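Local coordinates for protein phosphoglycerol transferase GacH (Streptococcus pyogenes MGAS5005, PDB 6DGM) that probably transfers glycerol phosphate onto the rhamnose polysaccharide of the streptococcal cell wall, using a manganese-containing site in its sulfatase-like domain, at residues 31-36 with 319-325; 42-48 with 265-271; 79-83 with 307-311; 95-99 with 123-127. All coordinates share one frame. Residue numbers count along the deposited sequence, not the author numbering.

Contacts 2 and 3 belong to the same mixed sheet of an alkaline-phosphatase-like domain: contact 2 is a central parallel pair followed by loops that bind manganese, and contact 3 is the edge pair, with strand 308-310. Their centres are about 12 Å apart, and D270 O lies 2.7 Å from S82 OG. Contact 4, at the C-terminal end of helix 89-98, packs on contact 2 through Y268 OH and T96 CG2, 3.3 Å apart, and meets contact 3 where D83 OD2 lies 2.8 Å from Q95 NE2. T89, on that helix, completes the manganese site. Contact 1, centred about 22 Å from contact 2, binds calcium and touches contact 4 through F319 CE1 and I126 CD1, 3.9 Å apart.

Contact 1. Residues 31-36 with 319-325; sequences DRKNNI and FEHTDSK. With CA (calcium ion), chain E.
A Schellman motif closes helix 314-321, and a calcium ion joins that end to the loop before strand 40-46. Calcium is bound by D31 O and D323 OD1, each 2.4 Å from it, and by three waters at 2.5 to 2.7 Å; a backbone carbonyl and a carboxylate are the hard oxygen donors that this ion prefers. The other carboxylate oxygen, D323 OD2, accepts K33 N at 3.1 Å. D323, the first residue to leave the helical conformation, has positive phi (57°), while S324 N donates a hydrogen bond to F319 O at 2.9 Å and D323 N one to E320 O at 3.1 Å. Beyond it the chain runs extended beside 31-36, and a single bridge pairs N34 with S324 (CA-CA 4.4 Å): N34 N donates to D323 O and K325 N to N34 O, both 2.9 Å. N34 ND2 also reaches T322 O at 2.8 Å, its short amide suiting a helix-end carbonyl. R32, with chi1 and chi2 both m, folds over the helix end and gives NH1 to S324 O at 2.9 Å, with E320 CA over one guanidinium face; K325 NZ returns to R32 O at 2.8 Å. Farther along, I36 (chi1 t) lies over the F319 ring, which also stacks with Y330 of the next helix. In this CH-pi contact I36 CG1 sits 4.2 Å from the F319 ring centroid.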
# COMPACT_ATOMS: atom_id res chain seq x y z
N ASP A 31 15.71 -8.68 -18.82
CA ASP A 31 15.50 -7.26 -19.11
C ASP A 31 15.32 -6.42 -17.85
O ASP A 31 14.78 -5.32 -17.92
CB ASP A 31 14.30 -7.07 -20.04
CG ASP A 31 14.54 -7.65 -21.42
OD1 ASP A 31 15.57 -7.30 -22.06
OD2 ASP A 31 13.71 -8.46 -21.87
N ARG A 32 15.73 -6.93 -16.69
CA ARG A 32 15.71 -6.17 -15.45
C ARG A 32 17.16 -5.97 -15.02
O ARG A 32 17.86 -6.95 -14.76
CB ARG A 32 14.96 -6.94 -14.36
CG ARG A 32 13.46 -7.19 -14.63
CD ARG A 32 12.67 -5.93 -14.52
NE ARG A 32 11.24 -6.09 -14.81
CZ ARG A 32 10.29 -6.27 -13.90
NH1 ARG A 32 10.58 -6.32 -12.59
NH2 ARG A 32 9.02 -6.38 -14.29
N LYS A 33 17.59 -4.71 -14.94
CA LYS A 33 19.00 -4.43 -14.68
C LYS A 33 19.35 -4.35 -13.20
O LYS A 33 20.52 -4.56 -12.83
CB LYS A 33 19.41 -3.08 -15.29
CG LYS A 33 19.30 -2.98 -16.80
CD LYS A 33 19.77 -1.59 -17.25
CE LYS A 33 19.60 -1.37 -18.74
NZ LYS A 33 19.93 0.05 -19.10
N ASN A 34 18.39 -4.03 -12.34
CA ASN A 34 18.67 -3.60 -10.98
C ASN A 34 18.31 -4.68 -9.97
O ASN A 34 17.65 -5.67 -10.29
CB ASN A 34 17.92 -2.30 -10.66
CG ASN A 34 18.35 -1.15 -11.56
OD1 ASN A 34 19.51 -1.08 -11.97
ND2 ASN A 34 17.43 -0.25 -11.86
N ASN A 35 18.78 -4.47 -8.74
CA ASN A 35 18.51 -5.35 -7.61
C ASN A 35 17.68 -4.59 -6.59
O ASN A 35 18.03 -3.47 -6.21
CB ASN A 35 19.81 -5.74 -6.91
CG ASN A 35 20.80 -6.37 -7.85
OD1 ASN A 35 20.48 -7.30 -8.58
ND2 ASN A 35 22.03 -5.86 -7.85
N ILE A 36 16.59 -5.21 -6.13
CA ILE A 36 15.69 -4.54 -5.19
C ILE A 36 16.44 -4.14 -3.92
O ILE A 36 16.22 -3.06 -3.36
CB ILE A 36 14.48 -5.44 -4.90
CG1 ILE A 36 13.38 -4.64 -4.19
CG2 ILE A 36 14.90 -6.64 -4.08
CD1 ILE A 36 12.85 -3.49 -5.02
N PHE A 319 8.85 -3.45 -8.28
CA PHE A 319 9.92 -4.10 -9.02
C PHE A 319 9.97 -3.61 -10.46
O PHE A 319 11.05 -3.36 -11.01
CB PHE A 319 9.73 -5.62 -9.00
CG PHE A 319 10.28 -6.30 -7.77
CD1 PHE A 319 9.59 -6.28 -6.57
CD2 PHE A 319 11.48 -6.99 -7.82
CE1 PHE A 319 10.10 -6.93 -5.45
CE2 PHE A 319 11.99 -7.62 -6.71
CZ PHE A 319 11.31 -7.59 -5.52
N GLU A 320 8.80 -3.47 -11.10
CA GLU A 320 8.80 -3.00 -12.48
C GLU A 320 9.30 -1.56 -12.58
O GLU A 320 10.11 -1.23 -13.45
CB GLU A 320 7.39 -3.10 -13.07
CG GLU A 320 7.34 -2.74 -14.53
CD GLU A 320 5.93 -2.57 -15.04
OE1 GLU A 320 5.09 -1.97 -14.31
OE2 GLU A 320 5.67 -3.03 -16.16
N HIS A 321 8.82 -0.69 -11.69
CA HIS A 321 9.19 0.72 -11.75
C HIS A 321 10.69 0.90 -11.57
O HIS A 321 11.32 1.70 -12.27
CB HIS A 321 8.42 1.53 -10.70
CG HIS A 321 8.73 2.99 -10.73
ND1 HIS A 321 8.18 3.84 -11.67
CD2 HIS A 321 9.57 3.74 -9.99
CE1 HIS A 321 8.67 5.06 -11.49
NE2 HIS A 321 9.51 5.03 -10.47
N THR A 322 11.29 0.15 -10.65
CA THR A 322 12.71 0.23 -10.39
C THR A 322 13.55 -0.69 -11.27
O THR A 322 14.77 -0.74 -11.10
CB THR A 322 13.01 -0.10 -8.93
OG1 THR A 322 12.63 -1.44 -8.63
CG2 THR A 322 12.27 0.87 -8.01
N ASP A 323 12.92 -1.43 -12.19
CA ASP A 323 13.63 -2.35 -13.10
C ASP A 323 14.45 -3.39 -12.34
O ASP A 323 15.57 -3.74 -12.72
CB ASP A 323 14.50 -1.58 -14.10
CG ASP A 323 14.73 -2.35 -15.39
OD1 ASP A 323 13.76 -2.95 -15.89
OD2 ASP A 323 15.87 -2.33 -15.90
N SER A 324 13.87 -3.91 -11.26
CA SER A 324 14.54 -4.87 -10.39
C SER A 324 14.19 -6.31 -10.76
O SER A 324 13.05 -6.61 -11.14
CB SER A 324 14.16 -4.62 -8.93
OG SER A 324 14.67 -3.37 -8.52
N LYS A 325 15.17 -7.20 -10.64
CA LYS A 325 14.97 -8.61 -10.92
C LYS A 325 14.00 -9.23 -9.92
O LYS A 325 13.96 -8.86 -8.74
CB LYS A 325 16.32 -9.32 -10.86
CG LYS A 325 17.28 -8.89 -11.96
CD LYS A 325 18.66 -9.49 -11.73
CE LYS A 325 19.72 -8.84 -12.64
NZ LYS A 325 19.44 -9.11 -14.07
CA CA E . 14.05 -3.07 -18.29
O HOH W 1 16.08 -7.64 -7.44
O HOH W 2 16.49 -2.95 -18.59
O HOH W 3 12.04 -4.85 -18.16
O HOH W 4 13.99 -3.03 -21.02

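Contact 2. Residues 42-48 with 265-271; sequences IYLLSES and VVFYGDH. With MN (manganese (II) ion), chain C; 1GP (sn-glycerol-1-phosphate), chain D.
Two neighbouring parallel strands at the centre of the alkaline-phosphatase-like sheet carry metal ligands in the loops at their C-terminal ends. Strands 42-46 and 265-269 run 4.7 Å apart at 17°, with I42 opposite V265, Y43 opposite V266, L44 opposite F267 and L45 opposite Y268. Backbone hydrogen bonds alternate along the pair: V266 N to I42 O (2.8 Å), L44 N to V266 O (2.7 Å), Y268 N to L44 O (3.1 Å) and S46 N to Y268 O (2.8 Å). Apolar side chains clothe both faces. I42, L44, V265 and F267 share one, where all but V265 meet helix 182-192 and L44 CD1 is 3.9 Å from F267 CD2. Y43, L45, V266 and Y268 share the other, all but V266 touching helix 89-98; Y43 CE1 lies 3.5 Å from V266 CG2, and Y268 (chi1 p) brings a ring face under L45 CA, 4.1 Å from its centroid. Past the strands, S48 takes positive phi (62°) and its N donates to D270 OD1 at 2.8 Å, while D270 OD2 binds the metal; S48 OG donates to E47 OE1 at 2.7 Å. Manganese is chelated by E47 OE1 and OE2 (2.2 and 2.3 Å) and bound by D270 OD2 and H271 NE2 (each 2.1 Å), apt ligands for Mn(2+). T89 adds another, and sn-glycerol-1-phosphate places phosphate oxygen O2P 2.3 Å from the manganese.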
# COMPACT_ATOMS: atom_id res chain seq x y z
N ILE A 42 10.22 2.92 0.70
CA ILE A 42 9.31 3.45 1.71
C ILE A 42 7.88 3.17 1.25
O ILE A 42 7.47 3.66 0.20
CB ILE A 42 9.51 4.96 1.91
CG1 ILE A 42 10.94 5.27 2.38
CG2 ILE A 42 8.48 5.48 2.91
CD1 ILE A 42 11.35 6.72 2.17
N TYR A 43 7.15 2.36 2.02
CA TYR A 43 5.73 2.15 1.78
C TYR A 43 4.99 3.12 2.69
O TYR A 43 5.11 3.03 3.92
CB TYR A 43 5.30 0.71 2.07
CG TYR A 43 5.55 -0.29 0.96
CD1 TYR A 43 6.45 -0.02 -0.06
CD2 TYR A 43 4.91 -1.51 0.96
CE1 TYR A 43 6.68 -0.95 -1.07
CE2 TYR A 43 5.13 -2.44 -0.04
CZ TYR A 43 6.01 -2.16 -1.05
OH TYR A 43 6.23 -3.08 -2.05
N LEU A 44 4.28 4.07 2.10
CA LEU A 44 3.71 5.21 2.82
C LEU A 44 2.20 5.12 2.67
O LEU A 44 1.64 5.52 1.64
CB LEU A 44 4.25 6.50 2.24
CG LEU A 44 4.20 7.77 3.09
CD1 LEU A 44 2.79 8.04 3.58
CD2 LEU A 44 5.14 7.70 4.26
N LEU A 45 1.54 4.53 3.66
CA LEU A 45 0.08 4.48 3.74
C LEU A 45 -0.37 5.82 4.30
O LEU A 45 -0.10 6.13 5.46
CB LEU A 45 -0.34 3.31 4.62
CG LEU A 45 -1.84 2.99 4.69
CD1 LEU A 45 -2.10 1.65 5.37
CD2 LEU A 45 -2.64 4.11 5.40
N SER A 46 -1.02 6.62 3.46
CA SER A 46 -1.47 7.96 3.81
C SER A 46 -2.94 7.84 4.21
O SER A 46 -3.83 7.73 3.35
CB SER A 46 -1.26 8.90 2.63
OG SER A 46 -1.61 10.23 2.96
N GLU A 47 -3.19 7.81 5.51
CA GLU A 47 -4.50 7.50 6.06
C GLU A 47 -5.59 8.35 5.43
O GLU A 47 -5.54 9.57 5.45
CB GLU A 47 -4.44 7.76 7.57
CG GLU A 47 -5.77 7.60 8.32
CD GLU A 47 -6.40 6.24 8.09
OE1 GLU A 47 -7.51 6.21 7.52
OE2 GLU A 47 -5.80 5.23 8.48
N SER A 48 -6.58 7.67 4.89
CA SER A 48 -7.80 8.27 4.37
C SER A 48 -7.57 9.23 3.21
O SER A 48 -8.46 10.03 2.91
CB SER A 48 -8.59 8.96 5.49
OG SER A 48 -9.11 8.02 6.40
N VAL A 265 9.43 5.55 -3.17
CA VAL A 265 8.27 5.68 -2.28
C VAL A 265 7.05 5.12 -3.00
O VAL A 265 6.76 5.50 -4.14
CB VAL A 265 8.01 7.15 -1.92
CG1 VAL A 265 6.78 7.27 -1.04
CG2 VAL A 265 9.23 7.79 -1.24
N VAL A 266 6.35 4.21 -2.33
CA VAL A 266 5.02 3.76 -2.75
C VAL A 266 4.04 4.48 -1.83
O VAL A 266 3.99 4.19 -0.63
CB VAL A 266 4.88 2.24 -2.63
CG1 VAL A 266 3.48 1.82 -3.06
CG2 VAL A 266 5.95 1.52 -3.45
N PHE A 267 3.29 5.43 -2.37
CA PHE A 267 2.42 6.32 -1.60
C PHE A 267 0.99 6.04 -2.02
O PHE A 267 0.68 6.02 -3.21
CB PHE A 267 2.78 7.77 -1.97
CG PHE A 267 1.99 8.80 -1.23
CD1 PHE A 267 0.74 9.18 -1.68
CD2 PHE A 267 2.52 9.41 -0.10
CE1 PHE A 267 0.01 10.14 -1.00
CE2 PHE A 267 1.78 10.39 0.58
CZ PHE A 267 0.53 10.74 0.12
N TYR A 268 0.10 5.85 -1.04
CA TYR A 268 -1.27 5.52 -1.38
C TYR A 268 -2.20 5.86 -0.23
O TYR A 268 -1.82 5.78 0.94
CB TYR A 268 -1.42 4.02 -1.75
CG TYR A 268 -1.24 3.08 -0.58
CD1 TYR A 268 0.02 2.77 -0.10
CD2 TYR A 268 -2.35 2.49 0.04
CE1 TYR A 268 0.19 1.90 0.97
CE2 TYR A 268 -2.19 1.62 1.11
CZ TYR A 268 -0.92 1.32 1.56
OH TYR A 268 -0.78 0.45 2.61
N GLY A 269 -3.43 6.23 -0.58
CA GLY A 269 -4.48 6.28 0.43
C GLY A 269 -5.08 4.90 0.62
O GLY A 269 -5.31 4.15 -0.34
N ASP A 270 -5.36 4.56 1.88
CA ASP A 270 -5.86 3.22 2.17
C ASP A 270 -7.33 3.04 1.79
O ASP A 270 -7.74 1.95 1.39
CB ASP A 270 -5.60 2.82 3.63
CG ASP A 270 -6.13 3.82 4.66
OD1 ASP A 270 -6.45 4.98 4.32
OD2 ASP A 270 -6.25 3.42 5.84
N HIS A 271 -8.15 4.08 1.97
CA HIS A 271 -9.58 4.06 1.70
C HIS A 271 -10.03 5.52 1.75
O HIS A 271 -9.31 6.39 2.24
CB HIS A 271 -10.36 3.25 2.76
CG HIS A 271 -10.00 3.63 4.16
ND1 HIS A 271 -10.44 4.80 4.75
CD2 HIS A 271 -9.18 3.04 5.06
CE1 HIS A 271 -9.91 4.90 5.96
NE2 HIS A 271 -9.14 3.85 6.17
MN MN C . -7.42 3.97 7.45
C3 1GP D . -5.01 3.30 13.87
O3 1GP D . -4.33 2.51 11.67
C2 1GP D . -5.41 2.54 12.62
O2 1GP D . -4.02 2.62 14.64
C1 1GP D . -6.65 3.15 11.99
O1P 1GP D . -7.20 2.27 11.01
O2P 1GP D . -8.64 3.74 9.34
O3P 1GP D . -9.14 1.22 9.90
O4P 1GP D . -9.53 3.05 11.63
P 1GP D . -8.67 2.60 10.41

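Contact 3. Residues 79-83 with 307-311; sequences LMQSD and PLINS
At one margin of the alkaline-phosphatase-like mixed sheet, edge strand 308-310 lies parallel to strand 79-81, the short axes 4.6 Å apart and inclined at 41°, with L79 opposite L308 and M80 opposite I309. Three backbone hydrogen bonds hold the pair: L79 N to P307 O (2.9 Å), I309 N to L79 O (3.0 Å) and Q81 N to I309 O (2.8 Å). P307 has no amide hydrogen to give, but its carbonyl serves as an acceptor. The side chains alternate between faces. L79 (chi1 m, chi2 t) and L308 (t, p) share one, where L308 CD1 comes within 4.3 Å of both L79 CB and Q81 CB. Q81, extended with chi1 and chi2 t, lies on this partly exposed face, where an amide can meet solvent. The opposite, buried face takes M80 and I309 (chi1 p, chi2 t), both against F314 of helix 314-321. M80, with chi1 and chi2 t, sets its unbranched, flexible thioether SD 3.8 Å from S311 CB; its side chain is about 6 Å from that of the manganese ligand D270 at their nearest atoms, so the edge pair borders the metal site. Beyond the strands, D83 (chi1 m) directs its carboxylate to Q95 of helix 89-98 and to a water, which lies 2.8 Å from Q81 O, 2.9 Å from D83 OD2 and 2.7 Å from S311 OG.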
# COMPACT_ATOMS: atom_id res chain seq x y z
N LEU A 79 -5.00 5.04 -9.74
CA LEU A 79 -5.97 4.76 -8.71
C LEU A 79 -5.74 3.36 -8.15
O LEU A 79 -5.35 2.44 -8.88
CB LEU A 79 -7.39 4.83 -9.28
CG LEU A 79 -7.74 6.14 -9.98
CD1 LEU A 79 -9.14 6.09 -10.55
CD2 LEU A 79 -7.62 7.30 -9.01
N MET A 80 -5.97 3.23 -6.85
CA MET A 80 -5.92 1.96 -6.15
C MET A 80 -7.33 1.58 -5.72
O MET A 80 -8.04 2.39 -5.11
CB MET A 80 -5.06 2.09 -4.90
CG MET A 80 -4.78 0.77 -4.21
SD MET A 80 -4.38 0.97 -2.48
CE MET A 80 -6.01 1.23 -1.78
N GLN A 81 -7.71 0.35 -6.01
CA GLN A 81 -8.97 -0.16 -5.50
C GLN A 81 -8.79 -0.55 -4.03
O GLN A 81 -7.88 -1.33 -3.69
CB GLN A 81 -9.47 -1.35 -6.30
CG GLN A 81 -10.82 -1.80 -5.84
CD GLN A 81 -11.47 -2.77 -6.78
OE1 GLN A 81 -11.89 -2.40 -7.87
NE2 GLN A 81 -11.53 -4.03 -6.36
N SER A 82 -9.62 -0.01 -3.16
CA SER A 82 -9.60 -0.35 -1.75
C SER A 82 -10.69 -1.37 -1.47
O SER A 82 -11.73 -1.39 -2.13
CB SER A 82 -9.88 0.90 -0.90
OG SER A 82 -9.93 0.60 0.48
N ASP A 83 -10.46 -2.19 -0.45
CA ASP A 83 -11.43 -3.20 -0.05
C ASP A 83 -12.49 -2.69 0.91
O ASP A 83 -13.44 -3.44 1.18
CB ASP A 83 -10.70 -4.38 0.59
CG ASP A 83 -9.79 -5.07 -0.38
OD1 ASP A 83 -10.31 -5.76 -1.27
OD2 ASP A 83 -8.56 -4.87 -0.30
N PRO A 307 -3.32 2.32 -14.60
CA PRO A 307 -4.29 3.33 -14.13
C PRO A 307 -5.12 2.88 -12.94
O PRO A 307 -5.63 3.74 -12.20
CB PRO A 307 -5.17 3.60 -15.35
CG PRO A 307 -4.95 2.41 -16.26
CD PRO A 307 -3.55 1.92 -16.00
N LEU A 308 -5.29 1.57 -12.75
CA LEU A 308 -6.14 1.05 -11.69
C LEU A 308 -5.54 -0.28 -11.26
O LEU A 308 -5.51 -1.24 -12.04
CB LEU A 308 -7.57 0.85 -12.19
CG LEU A 308 -8.54 0.10 -11.29
CD1 LEU A 308 -8.60 0.73 -9.93
CD2 LEU A 308 -9.91 0.05 -11.93
N ILE A 309 -5.06 -0.34 -10.01
CA ILE A 309 -4.47 -1.55 -9.47
C ILE A 309 -5.00 -1.74 -8.05
O ILE A 309 -5.72 -0.91 -7.51
CB ILE A 309 -2.94 -1.53 -9.50
CG1 ILE A 309 -2.38 -0.43 -8.60
CG2 ILE A 309 -2.44 -1.36 -10.95
CD1 ILE A 309 -0.85 -0.35 -8.65
N ASN A 310 -4.64 -2.88 -7.46
CA ASN A 310 -5.02 -3.22 -6.10
C ASN A 310 -3.84 -2.99 -5.18
O ASN A 310 -2.69 -2.94 -5.61
CB ASN A 310 -5.36 -4.71 -6.07
CG ASN A 310 -6.39 -5.05 -5.02
OD1 ASN A 310 -7.40 -4.35 -4.86
ND2 ASN A 310 -6.15 -6.14 -4.29
N SER A 311 -4.13 -2.87 -3.87
CA SER A 311 -3.05 -2.71 -2.90
C SER A 311 -2.06 -3.86 -2.95
O SER A 311 -0.86 -3.67 -2.73
CB SER A 311 -3.63 -2.57 -1.48
OG SER A 311 -4.38 -3.71 -1.06
O HOH W 5 -6.89 -3.08 -1.77

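Contact 4. Residues 95-99 with 123-127; sequences QTLTS and PHTIS
The last turn of helix 89-98 ends against the extended H124-T125 and the start of the 3-10 turn at I126. Q95 starts the turn, its O accepting S99 N at 2.8 Å, and L97 makes the main contact. L97 O accepts I126 N at 3.2 Å, with T125 CA 3.1 Å from the same oxygen. The L97 side chain (chi1 m, chi2 t) brings CD2 to 4.2 Å from I126 CG2; both hydrocarbon chains also meet F200 of the central sheet. T98 comes closest in backbone terms, its CA 4.6 Å from that of T125. Methyls meet here, T98 CG2 4.0 Å from T125 CG2, while T98 OG1 turns back to F94 O in its own helix, a usual way for threonine to settle its hydroxyl in a buried helix. A water is bound by H124 O at 2.8 Å and weakly by T98 O at 3.4 Å. S99 then leaves the helix with positive phi (70°). A carbonyl in the C-terminal turn thus gains an amide donor from a separate segment, and methyl groups of L97, I126, T98 and T125 pack beside it.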
# COMPACT_ATOMS: atom_id res chain seq x y z
N GLN A 95 -1.81 -6.37 2.54
CA GLN A 95 -1.73 -6.69 1.12
C GLN A 95 -0.51 -6.05 0.47
O GLN A 95 0.13 -6.67 -0.40
CB GLN A 95 -3.02 -6.25 0.43
CG GLN A 95 -4.24 -7.04 0.88
CD GLN A 95 -5.48 -6.54 0.25
OE1 GLN A 95 -5.81 -6.94 -0.86
NE2 GLN A 95 -6.19 -5.64 0.93
N THR A 96 -0.15 -4.83 0.88
CA THR A 96 1.07 -4.25 0.30
C THR A 96 2.29 -5.08 0.66
O THR A 96 3.19 -5.28 -0.18
CB THR A 96 1.28 -2.79 0.73
OG1 THR A 96 1.69 -2.71 2.11
CG2 THR A 96 0.02 -1.95 0.50
N LEU A 97 2.36 -5.57 1.88
CA LEU A 97 3.57 -6.25 2.31
C LEU A 97 3.68 -7.66 1.74
O LEU A 97 4.76 -8.06 1.29
CB LEU A 97 3.62 -6.33 3.83
CG LEU A 97 3.74 -5.00 4.59
CD1 LEU A 97 3.71 -5.29 6.07
CD2 LEU A 97 5.01 -4.26 4.19
N THR A 98 2.59 -8.42 1.75
CA THR A 98 2.61 -9.81 1.30
C THR A 98 2.31 -9.97 -0.18
O THR A 98 2.73 -10.97 -0.79
CB THR A 98 1.58 -10.65 2.07
OG1 THR A 98 0.25 -10.19 1.76
CG2 THR A 98 1.81 -10.58 3.58
N SER A 99 1.54 -9.04 -0.75
CA SER A 99 1.00 -9.12 -2.10
C SER A 99 -0.08 -10.19 -2.26
O SER A 99 -0.42 -10.57 -3.37
CB SER A 99 2.09 -9.32 -3.16
OG SER A 99 3.06 -8.28 -3.12
N PRO A 123 5.80 -16.19 6.53
CA PRO A 123 5.26 -15.15 5.64
C PRO A 123 6.34 -14.47 4.82
O PRO A 123 7.33 -13.97 5.35
CB PRO A 123 4.58 -14.17 6.61
CG PRO A 123 5.24 -14.40 7.91
CD PRO A 123 5.61 -15.86 7.95
N HIS A 124 6.12 -14.43 3.50
CA HIS A 124 7.01 -13.74 2.57
C HIS A 124 6.50 -12.34 2.26
O HIS A 124 5.32 -12.16 1.95
CB HIS A 124 7.17 -14.56 1.29
CG HIS A 124 7.96 -15.81 1.51
ND1 HIS A 124 9.34 -15.80 1.60
CD2 HIS A 124 7.57 -17.09 1.71
CE1 HIS A 124 9.76 -17.03 1.82
NE2 HIS A 124 8.72 -17.83 1.90
N THR A 125 7.40 -11.36 2.38
CA THR A 125 7.07 -9.95 2.20
C THR A 125 8.25 -9.23 1.55
O THR A 125 9.38 -9.73 1.52
CB THR A 125 6.77 -9.25 3.53
OG1 THR A 125 7.98 -9.20 4.32
CG2 THR A 125 5.66 -9.94 4.32
N ILE A 126 7.98 -8.02 1.05
CA ILE A 126 9.03 -7.20 0.45
C ILE A 126 10.16 -6.95 1.43
O ILE A 126 11.31 -6.78 1.03
CB ILE A 126 8.41 -5.90 -0.10
CG1 ILE A 126 9.48 -4.98 -0.69
CG2 ILE A 126 7.62 -5.16 0.98
CD1 ILE A 126 10.28 -5.60 -1.80
N SER A 127 9.87 -6.95 2.74
CA SER A 127 10.88 -6.59 3.72
C SER A 127 11.96 -7.65 3.90
O SER A 127 13.04 -7.32 4.41
CB SER A 127 10.21 -6.28 5.07
OG SER A 127 9.58 -7.44 5.62
O HOH W 6 3.31 -13.86 1.00